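Local coordinates for protein aldo-keto Reductase, OXIDOREDUCTASE (Salmonella typhimurium, PDB 5T79) that binds NADPH on an aldo-keto reductase TIM barrel and probably reduces aldehydes such as 3-hydroxybutanal, giving 1,3-butanediol, at residues A[298-301]-A[302-305]. Numbering follows the deposited sequence.
With NDP (NADPH dihydro-nicotinamide-adenine-dinucleotide phosphate), chain E.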
ATOM      1  N   ALA A 298      -2.909 -10.273  -1.998  1.00 22.25           N
ATOM      2  CA  ALA A 298      -3.878 -11.372  -2.144  1.00 21.06           C
ATOM      3  C   ALA A 298      -3.489 -12.303  -3.280  1.00 23.02           C
ATOM      4  O   ALA A 298      -2.996 -11.842  -4.308  1.00 21.47           O
ATOM      5  CB  ALA A 298      -5.287 -10.827  -2.385  1.00 21.28           C
ATOM      6  N   SER A 299      -3.703 -13.609  -3.087  1.00 18.61           N
ATOM      7  CA  SER A 299      -3.467 -14.603  -4.128  1.00 18.87           C
ATOM      8  C   SER A 299      -4.810 -15.149  -4.622  1.00 23.51           C
ATOM      9  O   SER A 299      -4.870 -15.761  -5.687  1.00 24.44           O
ATOM     10  CB  SER A 299      -2.571 -15.728  -3.622  1.00 23.51           C
ATOM     11  OG  SER A 299      -3.235 -16.468  -2.613  1.00 25.48           O
ATOM     12  N   LYS A 300      -5.889 -14.955  -3.823  1.00 20.02           N
ATOM     13  CA  LYS A 300      -7.218 -15.442  -4.185  1.00 20.21           C
ATOM     14  C   LYS A 300      -8.318 -14.449  -3.773  1.00 21.67           C
ATOM     15  O   LYS A 300      -8.160 -13.708  -2.787  1.00 18.48           O
ATOM     16  CB  LYS A 300      -7.493 -16.844  -3.623  1.00 24.71           C
ATOM     17  CG  LYS A 300      -7.253 -17.041  -2.152  1.00 36.42           C
ATOM     18  CD  LYS A 300      -7.346 -18.536  -1.839  1.00 41.68           C
ATOM     19  CE  LYS A 300      -7.361 -18.825  -0.360  1.00 53.30           C
ATOM     20  NZ  LYS A 300      -7.851 -20.204  -0.075  1.00 60.89           N
ATOM     21  N   PRO A 301      -9.412 -14.379  -4.569  1.00 19.93           N
ATOM     22  CA  PRO A 301     -10.487 -13.413  -4.276  1.00 19.77           C
ATOM     23  C   PRO A 301     -11.085 -13.506  -2.870  1.00 23.49           C
ATOM     24  O   PRO A 301     -11.499 -12.476  -2.336  1.00 22.06           O
ATOM     25  CB  PRO A 301     -11.543 -13.746  -5.340  1.00 22.58           C
ATOM     26  CG  PRO A 301     -10.731 -14.266  -6.510  1.00 26.08           C
ATOM     27  CD  PRO A 301      -9.719 -15.141  -5.804  1.00 22.02           C
ATOM     28  N   SER A 302     -11.106 -14.708  -2.259  1.00 21.74           N
ATOM     29  CA  SER A 302     -11.650 -14.907  -0.912  1.00 22.17           C
ATOM     30  C   SER A 302     -10.879 -14.079   0.125  1.00 25.06           C
ATOM     31  O   SER A 302     -11.480 -13.632   1.092  1.00 25.12           O
ATOM     32  CB  SER A 302     -11.649 -16.389  -0.529  1.00 25.82           C
ATOM     33  OG  SER A 302     -10.329 -16.901  -0.463  1.00 29.37           O
ATOM     34  N   GLN A 303      -9.567 -13.834  -0.097  1.00 20.94           N
ATOM     35  CA  GLN A 303      -8.746 -13.020   0.817  1.00 20.57           C
ATOM     36  C   GLN A 303      -9.148 -11.546   0.759  1.00 22.87           C
ATOM     37  O   GLN A 303      -9.091 -10.850   1.774  1.00 20.74           O
ATOM     38  CB  GLN A 303      -7.254 -13.193   0.501  1.00 22.11           C
ATOM     39  CG  GLN A 303      -6.789 -14.635   0.803  1.00 22.41           C
ATOM     40  CD  GLN A 303      -5.432 -14.965   0.249  1.00 33.90           C
ATOM     41  OE1 GLN A 303      -4.958 -14.357  -0.704  1.00 26.36           O
ATOM     42  NE2 GLN A 303      -4.809 -16.007   0.780  1.00 27.29           N
ATOM     43  N   ILE A 304      -9.584 -11.079  -0.418  1.00 17.72           N
ATOM     44  CA  ILE A 304     -10.066  -9.706  -0.586  1.00 16.06           C
ATOM     45  C   ILE A 304     -11.415  -9.588   0.135  1.00 19.37           C
ATOM     46  O   ILE A 304     -11.641  -8.616   0.857  1.00 18.44           O
ATOM     47  CB  ILE A 304     -10.176  -9.318  -2.085  1.00 18.78           C
ATOM     48  CG1 ILE A 304      -8.787  -9.420  -2.801  1.00 19.01           C
ATOM     49  CG2 ILE A 304     -10.769  -7.893  -2.226  1.00 19.58           C
ATOM     50  CD1 ILE A 304      -8.851  -9.219  -4.380  1.00 18.34           C
ATOM     51  N   GLU A 305     -12.305 -10.585  -0.062  1.00 16.58           N
ATOM     52  CA  GLU A 305     -13.622 -10.615   0.602  1.00 17.56           C
ATOM     53  C   GLU A 305     -13.435 -10.593   2.119  1.00 21.64           C
ATOM     54  O   GLU A 305     -14.134  -9.851   2.822  1.00 20.85           O
ATOM     55  CB  GLU A 305     -14.400 -11.871   0.191  1.00 20.72           C
ATOM     56  CG  GLU A 305     -14.694 -11.917  -1.297  1.00 23.84           C
ATOM     57  CD  GLU A 305     -15.288 -13.201  -1.825  1.00 40.70           C
ATOM     58  OE1 GLU A 305     -15.086 -14.270  -1.206  1.00 38.93           O
ATOM     59  OE2 GLU A 305     -15.962 -13.132  -2.877  1.00 33.43           O
TER
HETATM   60  PA  NDP E 404      -0.118  -8.705   3.487  0.57 25.60           P
HETATM   61  O1A NDP E 404      -1.547  -8.255   3.456  0.57 23.10           O
HETATM   62  O2A NDP E 404       0.803  -8.492   4.603  0.57  3.00           O
HETATM   63  O5B NDP E 404       0.007 -10.279   3.174  0.57 30.54           O
HETATM   64  C5B NDP E 404      -0.474 -10.666   1.872  0.57 33.61           C
HETATM   65  C4B NDP E 404      -0.313 -12.144   1.650  0.57 36.76           C
HETATM   66  O4B NDP E 404      -0.799 -12.861   2.807  0.57 36.96           O
HETATM   67  C3B NDP E 404      -1.101 -12.670   0.451  0.57 37.02           C
HETATM   68  O3B NDP E 404      -0.279 -12.688  -0.714  0.57 36.15           O
HETATM   69  C2B NDP E 404      -1.546 -14.056   0.899  0.57 37.50           C
HETATM   70  O2B NDP E 404      -0.538 -15.049   0.608  0.57 39.95           O
HETATM   71  C1B NDP E 404      -1.674 -13.901   2.416  0.57 37.87           C
HETATM   72  N9A NDP E 404      -3.017 -13.572   2.885  0.57 36.26           N
HETATM   73  C8A NDP E 404      -3.677 -12.377   2.773  0.57 35.68           C
HETATM   74  N7A NDP E 404      -4.877 -12.377   3.300  0.57 35.76           N
HETATM   75  C5A NDP E 404      -5.021 -13.667   3.788  0.57 35.69           C
HETATM   76  C6A NDP E 404      -6.098 -14.335   4.406  0.57 35.32           C
HETATM   77  N6A NDP E 404      -7.232 -13.734   4.779  0.57 34.12           N
HETATM   78  N1A NDP E 404      -5.942 -15.649   4.686  0.57 34.99           N
HETATM   79  C2A NDP E 404      -4.769 -16.233   4.414  0.57 36.80           C
HETATM   80  N3A NDP E 404      -3.678 -15.701   3.856  0.57 38.18           N
HETATM   81  C4A NDP E 404      -3.877 -14.412   3.545  0.57 37.05           C
HETATM   82  O3  NDP E 404       0.396  -7.864   2.244  0.57 26.24           O
HETATM   83  PN  NDP E 404       1.899  -7.805   1.701  0.57 27.93           P
HETATM   84  O1N NDP E 404       1.790  -8.748   0.560  0.57 32.48           O
HETATM   85  O2N NDP E 404       2.945  -8.039   2.782  0.57 32.86           O
HETATM   86  O5D NDP E 404       2.260  -6.297   1.217  0.57 32.03           O
HETATM   87  C5D NDP E 404       1.140  -5.382   1.070  0.57 28.76           C
HETATM   88  C4D NDP E 404       1.344  -4.465  -0.115  0.57 27.17           C
HETATM   89  O4D NDP E 404       2.239  -3.403   0.266  0.57 30.19           O
HETATM   90  C3D NDP E 404       1.963  -5.078  -1.357  0.57 24.81           C
HETATM   91  O3D NDP E 404       0.982  -5.760  -2.124  0.57 29.20           O
HETATM   92  C2D NDP E 404       2.624  -3.869  -2.034  0.57 22.73           C
HETATM   93  O2D NDP E 404       1.839  -3.112  -2.955  0.57  8.02           O
HETATM   94  C1D NDP E 404       3.043  -3.020  -0.831  0.57 29.37           C
HETATM   95  N1N NDP E 404       4.444  -3.233  -0.416  0.57 30.84           N
HETATM   96  C2N NDP E 404       5.275  -2.112  -0.430  0.57 32.00           C
HETATM   97  C3N NDP E 404       6.569  -2.165  -0.072  0.57 30.12           C
HETATM   98  C7N NDP E 404       7.314  -0.878   0.162  0.57 24.57           C
HETATM   99  O7N NDP E 404       8.519  -0.999   0.428  0.57 23.96           O
HETATM  100  N7N NDP E 404       6.723   0.311   0.044  0.57 15.11           N
HETATM  101  C4N NDP E 404       7.231  -3.502   0.132  0.57 33.01           C
HETATM  102  C5N NDP E 404       6.236  -4.583   0.385  0.57 32.96           C
HETATM  103  C6N NDP E 404       4.955  -4.457   0.101  0.57 30.65           C
HETATM  104  P2B NDP E 404      -0.726 -16.522  -0.050  0.57 40.57           P
HETATM  105  O1X NDP E 404      -0.059 -16.753  -1.355  0.57 40.60           O
HETATM  106  O2X NDP E 404      -0.181 -17.402   1.066  0.57 42.73           O
HETATM  107  O3X NDP E 404      -2.236 -16.728  -0.092  0.57 41.55           O
HETATM  108  O   HOH W   1     -10.628 -19.861  -0.619  1.00 45.03           O
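The side-chain amide of Q303 joins the loop to the cofactor with both its ends: OE1 takes the backbone N-H of S299, while NE2 reaches O3X of the 2'-phosphate of NADPH. The S299 N to Q303 OE1 bond is 2.8 Å long and almost straight (169°), meeting the oxygen nearly end-on; K300 N adds a weak second bond to the same atom. From Q303 NE2 to O3X is 2.8 Å, and S299 OG donates to that same phosphate oxygen at 2.7 Å; OG sits between its backbone N and carbonyl carbon (chi1 66°), which puts the hydroxyl on the phosphate side. Two neutral donors thus grip one oxygen, and the bonds at both ends of the amide fix its flip. The extended Q303 chain also lays CG over the face of the adenine, 3.6 Å from C5A, so one residue packs on the base and bonds the phosphate. K300 crosses Q303 at about a right angle, with K300 CG 3.7 Å from Q303 CD; its NZ shares a water with S302 OG. Q303 N bonds K300 O three residues back, E305 N bonds P301 O in the four-residue helical pattern, and A298 CB packs on I304 CG1 at 3.8 Å. This turn leads from barrel strand 293-296 into helix 301-308, where P301 and I304 rest on L48 of helix 42-54 and E305 forms a salt bridge with R51.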